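PDB 2JGP: tyrocidine synthetase 3 from Brevibacillus brevis, which probably joins amino acids into the antibiotic peptide tyrocidine, here through a peptidyl carrier domain and the peptide bond-forming condensation domain that follows it. Local coordinates for residues Glu180-Val191 and Leu207-Phe217. Numbering follows the deposited sequence.
Sequences EEEARELVSSLV and LKIGEDRYVLF. Unlike the reference sequence in segment 180-191: Glu181 (reference Gln).
Phe217, its CG anti to the backbone N, extends its ring toward Val187, Leu190 and Val191, and the CB of Leu190 lies over one face of that ring, offset toward the rim. The evidence for a CH-pi contact is that Leu190 CB stands 3.9 Å from the centroid of the Phe217 ring, 20° off the normal. Val191 comes instead at the ring edge, near its plane, with CG2 3.9 Å from Phe217 CE1. Val187 O approaches Phe217 CE1 obliquely at 3.5 Å and, although buried, has no hydrogen-bond partner in the model. Helix 180-189 links strands 174-177 and 202-210 in a beta-alpha-beta unit of the condensation domain; strand 213-220 then returns antiparallel, and segment 213-217 runs 2° from the helix direction. Along the middle, Ala183 CB sits against Ile209 CG2 (3.8 Å) and Leu207 CD1, while Val187 CG2 only just meets Val215 CG1. Strand 123-129 borders this apolar layer, since Thr124 touches Val187 and Leu126 touches Ile209. At the hairpin end a classic beta bulge places Ile209 and Gly210 opposite Arg213, whose O accepts from both backbone N atoms on one face of its plane. Ile209 CD1 lies over one face of the Arg213 guanidinium, 3.6 Å from its plane and offset toward the rim, and also meets Glu180 CG at 3.9 Å. The extended Glu180 chain carries OE1 to the guanidinium edge, in plane, for a salt bridge of 2.9 Å to Arg213 NH2, with carboxylate and guanidinium planes turned 73° apart. Glu180 OE2 makes a second salt bridge, within the helix, to Arg184 NH2, and this shared carboxylate probably offsets the two positive charges.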
ATOM      1  N   GLU A 180     -11.919  23.517  24.230  1.00 69.20           N
ATOM      2  CA  GLU A 180     -11.830  23.004  22.862  1.00 69.64           C
ATOM      3  C   GLU A 180     -10.674  23.656  22.104  1.00 69.99           C
ATOM      4  O   GLU A 180      -9.882  22.967  21.456  1.00 69.67           O
ATOM      5  CB  GLU A 180     -13.144  23.214  22.102  1.00 69.77           C
ATOM      6  CG  GLU A 180     -13.178  22.508  20.756  1.00 70.31           C
ATOM      7  CD  GLU A 180     -14.468  22.712  19.996  1.00 70.92           C
ATOM      8  OE1 GLU A 180     -15.414  23.314  20.545  1.00 72.58           O
ATOM      9  OE2 GLU A 180     -14.542  22.258  18.839  1.00 72.15           O
ATOM     10  N   GLU A 181     -10.573  24.981  22.196  1.00 70.43           N
ATOM     11  CA  GLU A 181      -9.494  25.718  21.530  1.00 70.90           C
ATOM     12  C   GLU A 181      -8.117  25.325  22.074  1.00 71.02           C
ATOM     13  O   GLU A 181      -7.159  25.216  21.311  1.00 71.16           O
ATOM     14  CB  GLU A 181      -9.701  27.235  21.655  1.00 71.08           C
ATOM     15  CG  GLU A 181      -8.984  28.043  20.574  1.00 71.76           C
ATOM     16  CD  GLU A 181      -9.569  27.815  19.189  1.00 72.73           C
ATOM     17  OE1 GLU A 181     -10.758  28.146  18.985  1.00 73.54           O
ATOM     18  OE2 GLU A 181      -8.847  27.303  18.306  1.00 73.37           O
ATOM     19  N   GLU A 182      -8.021  25.108  23.384  1.00 71.18           N
ATOM     20  CA  GLU A 182      -6.790  24.586  23.989  1.00 71.41           C
ATOM     21  C   GLU A 182      -6.457  23.191  23.452  1.00 71.63           C
ATOM     22  O   GLU A 182      -5.289  22.863  23.240  1.00 71.70           O
ATOM     23  CB  GLU A 182      -6.907  24.541  25.515  1.00 71.37           C
ATOM     24  CG  GLU A 182      -6.945  25.910  26.177  1.00 71.41           C
ATOM     25  CD  GLU A 182      -7.154  25.838  27.683  1.00 71.41           C
ATOM     26  OE1 GLU A 182      -7.608  24.784  28.183  1.00 71.04           O
ATOM     27  OE2 GLU A 182      -6.861  26.844  28.368  1.00 71.23           O
ATOM     28  N   ALA A 183      -7.485  22.372  23.233  1.00 71.86           N
ATOM     29  CA  ALA A 183      -7.293  21.037  22.673  1.00 72.02           C
ATOM     30  C   ALA A 183      -6.667  21.101  21.277  1.00 72.33           C
ATOM     31  O   ALA A 183      -5.824  20.273  20.938  1.00 71.95           O
ATOM     32  CB  ALA A 183      -8.614  20.274  22.631  1.00 71.88           C
ATOM     33  N   ARG A 184      -7.075  22.091  20.485  1.00 72.78           N
ATOM     34  CA  ARG A 184      -6.555  22.260  19.126  1.00 73.29           C
ATOM     35  C   ARG A 184      -5.045  22.499  19.078  1.00 73.43           C
ATOM     36  O   ARG A 184      -4.372  21.980  18.188  1.00 73.32           O
ATOM     37  CB  ARG A 184      -7.284  23.394  18.394  1.00 73.43           C
ATOM     38  CG  ARG A 184      -8.713  23.055  18.011  1.00 74.43           C
ATOM     39  CD  ARG A 184      -9.233  23.973  16.913  1.00 75.62           C
ATOM     40  NE  ARG A 184     -10.566  23.576  16.461  1.00 76.41           N
ATOM     41  CZ  ARG A 184     -11.709  23.879  17.076  1.00 77.43           C
ATOM     42  NH1 ARG A 184     -11.721  24.602  18.196  1.00 77.84           N
ATOM     43  NH2 ARG A 184     -12.857  23.452  16.562  1.00 77.85           N
ATOM     44  N   GLU A 185      -4.514  23.272  20.026  1.00 73.63           N
ATOM     45  CA  GLU A 185      -3.065  23.512  20.076  1.00 73.94           C
ATOM     46  C   GLU A 185      -2.349  22.324  20.720  1.00 73.64           C
ATOM     47  O   GLU A 185      -1.282  21.913  20.257  1.00 73.65           O
ATOM     48  CB  GLU A 185      -2.726  24.797  20.844  1.00 74.33           C
ATOM     49  CG  GLU A 185      -1.569  25.670  20.260  1.00 75.87           C
ATOM     50  CD  GLU A 185      -0.702  24.982  19.198  1.00 77.44           C
ATOM     51  OE1 GLU A 185      -0.799  25.388  18.017  1.00 78.74           O
ATOM     52  OE2 GLU A 185       0.077  24.054  19.528  1.00 78.07           O
ATOM     53  N   LEU A 186      -2.931  21.773  21.784  1.00 73.08           N
ATOM     54  CA  LEU A 186      -2.336  20.610  22.455  1.00 72.56           C
ATOM     55  C   LEU A 186      -2.064  19.469  21.493  1.00 72.00           C
ATOM     56  O   LEU A 186      -0.969  18.912  21.486  1.00 72.08           O
ATOM     57  CB  LEU A 186      -3.228  20.094  23.588  1.00 72.56           C
ATOM     58  CG  LEU A 186      -2.916  20.571  25.000  1.00 72.75           C
ATOM     59  CD1 LEU A 186      -3.804  19.818  25.975  1.00 73.96           C
ATOM     60  CD2 LEU A 186      -1.454  20.374  25.361  1.00 72.41           C
ATOM     61  N   VAL A 187      -3.070  19.137  20.685  1.00 71.12           N
ATOM     62  CA  VAL A 187      -3.005  18.025  19.729  1.00 70.66           C
ATOM     63  C   VAL A 187      -1.767  18.047  18.831  1.00 69.78           C
ATOM     64  O   VAL A 187      -1.306  16.993  18.374  1.00 70.07           O
ATOM     65  CB  VAL A 187      -4.284  17.988  18.856  1.00 70.63           C
ATOM     66  CG1 VAL A 187      -4.063  17.207  17.579  1.00 71.69           C
ATOM     67  CG2 VAL A 187      -5.437  17.402  19.655  1.00 70.92           C
ATOM     68  N   SER A 188      -1.249  19.241  18.561  1.00 68.38           N
ATOM     69  CA  SER A 188      -0.016  19.383  17.798  1.00 67.50           C
ATOM     70  C   SER A 188       1.212  19.196  18.695  1.00 66.36           C
ATOM     71  O   SER A 188       2.156  18.507  18.318  1.00 65.69           O
ATOM     72  CB  SER A 188       0.030  20.747  17.116  1.00 67.63           C
ATOM     73  OG  SER A 188       1.054  20.777  16.142  1.00 68.82           O
ATOM     74  N   SER A 189       1.192  19.804  19.880  1.00 65.17           N
ATOM     75  CA  SER A 189       2.327  19.707  20.812  1.00 64.73           C
ATOM     76  C   SER A 189       2.486  18.301  21.410  1.00 64.08           C
ATOM     77  O   SER A 189       3.587  17.924  21.823  1.00 63.58           O
ATOM     78  CB  SER A 189       2.205  20.739  21.932  1.00 64.55           C
ATOM     79  OG  SER A 189       1.131  20.428  22.801  1.00 65.45           O
ATOM     80  N   LEU A 190       1.399  17.532  21.447  1.00 63.21           N
ATOM     81  CA  LEU A 190       1.443  16.161  21.970  1.00 62.96           C
ATOM     82  C   LEU A 190       2.134  15.176  21.018  1.00 62.48           C
ATOM     83  O   LEU A 190       2.466  14.063  21.419  1.00 62.26           O
ATOM     84  CB  LEU A 190       0.034  15.657  22.319  1.00 62.94           C
ATOM     85  CG  LEU A 190      -0.659  16.360  23.494  1.00 63.37           C
ATOM     86  CD1 LEU A 190      -1.996  15.717  23.801  1.00 63.69           C
ATOM     87  CD2 LEU A 190       0.223  16.385  24.754  1.00 63.75           C
ATOM     88  N   VAL A 191       2.342  15.576  19.764  1.00 62.02           N
ATOM     89  CA  VAL A 191       3.094  14.763  18.817  1.00 61.58           C
ATOM     90  C   VAL A 191       4.588  14.911  19.114  1.00 61.51           C
ATOM     91  O   VAL A 191       5.191  15.957  18.860  1.00 61.03           O
ATOM     92  CB  VAL A 191       2.777  15.127  17.357  1.00 61.71           C
ATOM     93  CG1 VAL A 191       3.488  14.175  16.402  1.00 62.56           C
ATOM     94  CG2 VAL A 191       1.265  15.070  17.116  1.00 61.29           C
ATOM     95  N   LEU A 207      -8.828  14.013  26.233  1.00 60.24           N
ATOM     96  CA  LEU A 207      -9.053  15.399  26.629  1.00 60.14           C
ATOM     97  C   LEU A 207     -10.547  15.677  26.691  1.00 60.19           C
ATOM     98  O   LEU A 207     -11.221  15.648  25.665  1.00 60.06           O
ATOM     99  CB  LEU A 207      -8.401  16.354  25.630  1.00 60.37           C
ATOM    100  CG  LEU A 207      -6.959  16.061  25.221  1.00 60.52           C
ATOM    101  CD1 LEU A 207      -6.549  16.987  24.082  1.00 61.24           C
ATOM    102  CD2 LEU A 207      -6.025  16.207  26.416  1.00 61.47           C
ATOM    103  N   LYS A 208     -11.050  15.927  27.897  1.00 59.81           N
ATOM    104  CA  LYS A 208     -12.428  16.361  28.095  1.00 60.35           C
ATOM    105  C   LYS A 208     -12.524  17.846  27.761  1.00 60.35           C
ATOM    106  O   LYS A 208     -11.922  18.679  28.444  1.00 60.26           O
ATOM    107  CB  LYS A 208     -12.857  16.115  29.541  1.00 60.17           C
ATOM    108  CG  LYS A 208     -14.299  16.518  29.852  1.00 60.85           C
ATOM    109  CD  LYS A 208     -14.796  15.845  31.128  1.00 61.66           C
ATOM    110  CE  LYS A 208     -16.298  16.009  31.327  1.00 62.18           C
ATOM    111  NZ  LYS A 208     -16.640  17.042  32.339  1.00 62.22           N
ATOM    112  N   ILE A 209     -13.263  18.163  26.700  1.00 60.61           N
ATOM    113  CA  ILE A 209     -13.430  19.547  26.241  1.00 60.90           C
ATOM    114  C   ILE A 209     -14.798  20.117  26.606  1.00 61.15           C
ATOM    115  O   ILE A 209     -15.050  21.313  26.434  1.00 61.13           O
ATOM    116  CB  ILE A 209     -13.172  19.688  24.714  1.00 60.98           C
ATOM    117  CG1 ILE A 209     -14.223  18.935  23.887  1.00 61.03           C
ATOM    118  CG2 ILE A 209     -11.782  19.186  24.378  1.00 61.20           C
ATOM    119  CD1 ILE A 209     -14.075  19.131  22.390  1.00 59.85           C
ATOM    120  N   GLY A 210     -15.675  19.256  27.114  1.00 61.28           N
ATOM    121  CA  GLY A 210     -16.985  19.684  27.568  1.00 61.40           C
ATOM    122  C   GLY A 210     -17.778  18.560  28.199  1.00 61.57           C
ATOM    123  O   GLY A 210     -17.439  17.384  28.056  1.00 61.01           O
ATOM    124  N   GLU A 211     -18.806  18.960  28.944  1.00 61.85           N
ATOM    125  CA  GLU A 211     -19.888  18.097  29.432  1.00 62.46           C
ATOM    126  C   GLU A 211     -19.818  16.640  28.952  1.00 62.44           C
ATOM    127  O   GLU A 211     -19.359  15.771  29.696  1.00 63.10           O
ATOM    128  CB  GLU A 211     -21.265  18.728  29.104  1.00 62.56           C
ATOM    129  CG  GLU A 211     -21.308  20.271  29.151  1.00 63.61           C
ATOM    130  CD  GLU A 211     -20.459  20.946  28.064  1.00 65.39           C
ATOM    131  OE1 GLU A 211     -20.242  20.341  26.989  1.00 66.87           O
ATOM    132  OE2 GLU A 211     -19.985  22.078  28.301  1.00 66.49           O
ATOM    133  N   ASP A 212     -20.253  16.372  27.721  1.00 62.34           N
ATOM    134  CA  ASP A 212     -20.183  15.026  27.142  1.00 62.27           C
ATOM    135  C   ASP A 212     -19.384  15.081  25.841  1.00 62.02           C
ATOM    136  O   ASP A 212     -19.780  14.507  24.830  1.00 61.53           O
ATOM    137  CB  ASP A 212     -21.599  14.464  26.888  1.00 62.43           C
ATOM    138  CG  ASP A 212     -22.224  13.826  28.128  1.00 62.72           C
ATOM    139  OD1 ASP A 212     -21.500  13.234  28.956  1.00 63.43           O
ATOM    140  OD2 ASP A 212     -23.460  13.903  28.264  1.00 64.09           O
ATOM    141  N   ARG A 213     -18.251  15.780  25.879  1.00 61.94           N
ATOM    142  CA  ARG A 213     -17.436  16.005  24.694  1.00 61.84           C
ATOM    143  C   ARG A 213     -15.977  15.736  25.029  1.00 61.53           C
ATOM    144  O   ARG A 213     -15.444  16.300  25.985  1.00 61.38           O
ATOM    145  CB  ARG A 213     -17.587  17.441  24.184  1.00 61.98           C
ATOM    146  CG  ARG A 213     -19.028  17.890  23.907  1.00 63.38           C
ATOM    147  CD  ARG A 213     -19.168  18.413  22.488  1.00 64.79           C
ATOM    148  NE  ARG A 213     -18.293  19.554  22.230  1.00 66.14           N
ATOM    149  CZ  ARG A 213     -17.759  19.862  21.047  1.00 66.97           C
ATOM    150  NH1 ARG A 213     -17.981  19.117  19.967  1.00 67.24           N
ATOM    151  NH2 ARG A 213     -16.980  20.926  20.944  1.00 67.50           N
ATOM    152  N   TYR A 214     -15.350  14.872  24.236  1.00 61.31           N
ATOM    153  CA  TYR A 214     -13.962  14.476  24.446  1.00 61.16           C
ATOM    154  C   TYR A 214     -13.203  14.458  23.122  1.00 61.16           C
ATOM    155  O   TYR A 214     -13.790  14.228  22.062  1.00 61.37           O
ATOM    156  CB  TYR A 214     -13.897  13.077  25.061  1.00 60.88           C
ATOM    157  CG  TYR A 214     -14.657  12.901  26.358  1.00 60.81           C
ATOM    158  CD1 TYR A 214     -16.002  12.558  26.357  1.00 60.58           C
ATOM    159  CD2 TYR A 214     -14.019  13.050  27.585  1.00 60.98           C
ATOM    160  CE1 TYR A 214     -16.704  12.388  27.550  1.00 60.79           C
ATOM    161  CE2 TYR A 214     -14.703  12.878  28.775  1.00 59.62           C
ATOM    162  CZ  TYR A 214     -16.046  12.547  28.752  1.00 60.59           C
ATOM    163  OH  TYR A 214     -16.723  12.377  29.935  1.00 58.37           O
ATOM    164  N   VAL A 215     -11.899  14.703  23.191  1.00 61.26           N
ATOM    165  CA  VAL A 215     -11.008  14.456  22.058  1.00 61.13           C
ATOM    166  C   VAL A 215     -10.031  13.359  22.446  1.00 61.41           C
ATOM    167  O   VAL A 215      -9.320  13.483  23.438  1.00 61.51           O
ATOM    168  CB  VAL A 215     -10.226  15.715  21.642  1.00 61.12           C
ATOM    169  CG1 VAL A 215      -9.223  15.377  20.528  1.00 60.30           C
ATOM    170  CG2 VAL A 215     -11.189  16.797  21.188  1.00 60.45           C
ATOM    171  N   LEU A 216     -10.023  12.276  21.674  1.00 61.63           N
ATOM    172  CA  LEU A 216      -9.084  11.180  21.889  1.00 61.70           C
ATOM    173  C   LEU A 216      -7.883  11.371  20.982  1.00 61.60           C
ATOM    174  O   LEU A 216      -8.000  11.294  19.760  1.00 61.74           O
ATOM    175  CB  LEU A 216      -9.744   9.830  21.598  1.00 61.84           C
ATOM    176  CG  LEU A 216      -8.928   8.573  21.919  1.00 62.46           C
ATOM    177  CD1 LEU A 216      -8.670   8.472  23.426  1.00 63.16           C
ATOM    178  CD2 LEU A 216      -9.650   7.336  21.413  1.00 62.90           C
ATOM    179  N   PHE A 217      -6.727  11.619  21.586  1.00 61.75           N
ATOM    180  CA  PHE A 217      -5.480  11.734  20.843  1.00 61.65           C
ATOM    181  C   PHE A 217      -4.702  10.431  20.957  1.00 61.87           C
ATOM    182  O   PHE A 217      -4.439   9.962  22.062  1.00 61.75           O
ATOM    183  CB  PHE A 217      -4.638  12.892  21.383  1.00 61.67           C
ATOM    184  CG  PHE A 217      -3.242  12.920  20.836  1.00 61.03           C
ATOM    185  CD1 PHE A 217      -2.965  13.573  19.645  1.00 60.33           C
ATOM    186  CD2 PHE A 217      -2.202  12.278  21.510  1.00 61.41           C
ATOM    187  CE1 PHE A 217      -1.670  13.584  19.125  1.00 60.92           C
ATOM    188  CE2 PHE A 217      -0.909  12.292  20.996  1.00 61.50           C
ATOM    189  CZ  PHE A 217      -0.644  12.943  19.802  1.00 60.64           C
TER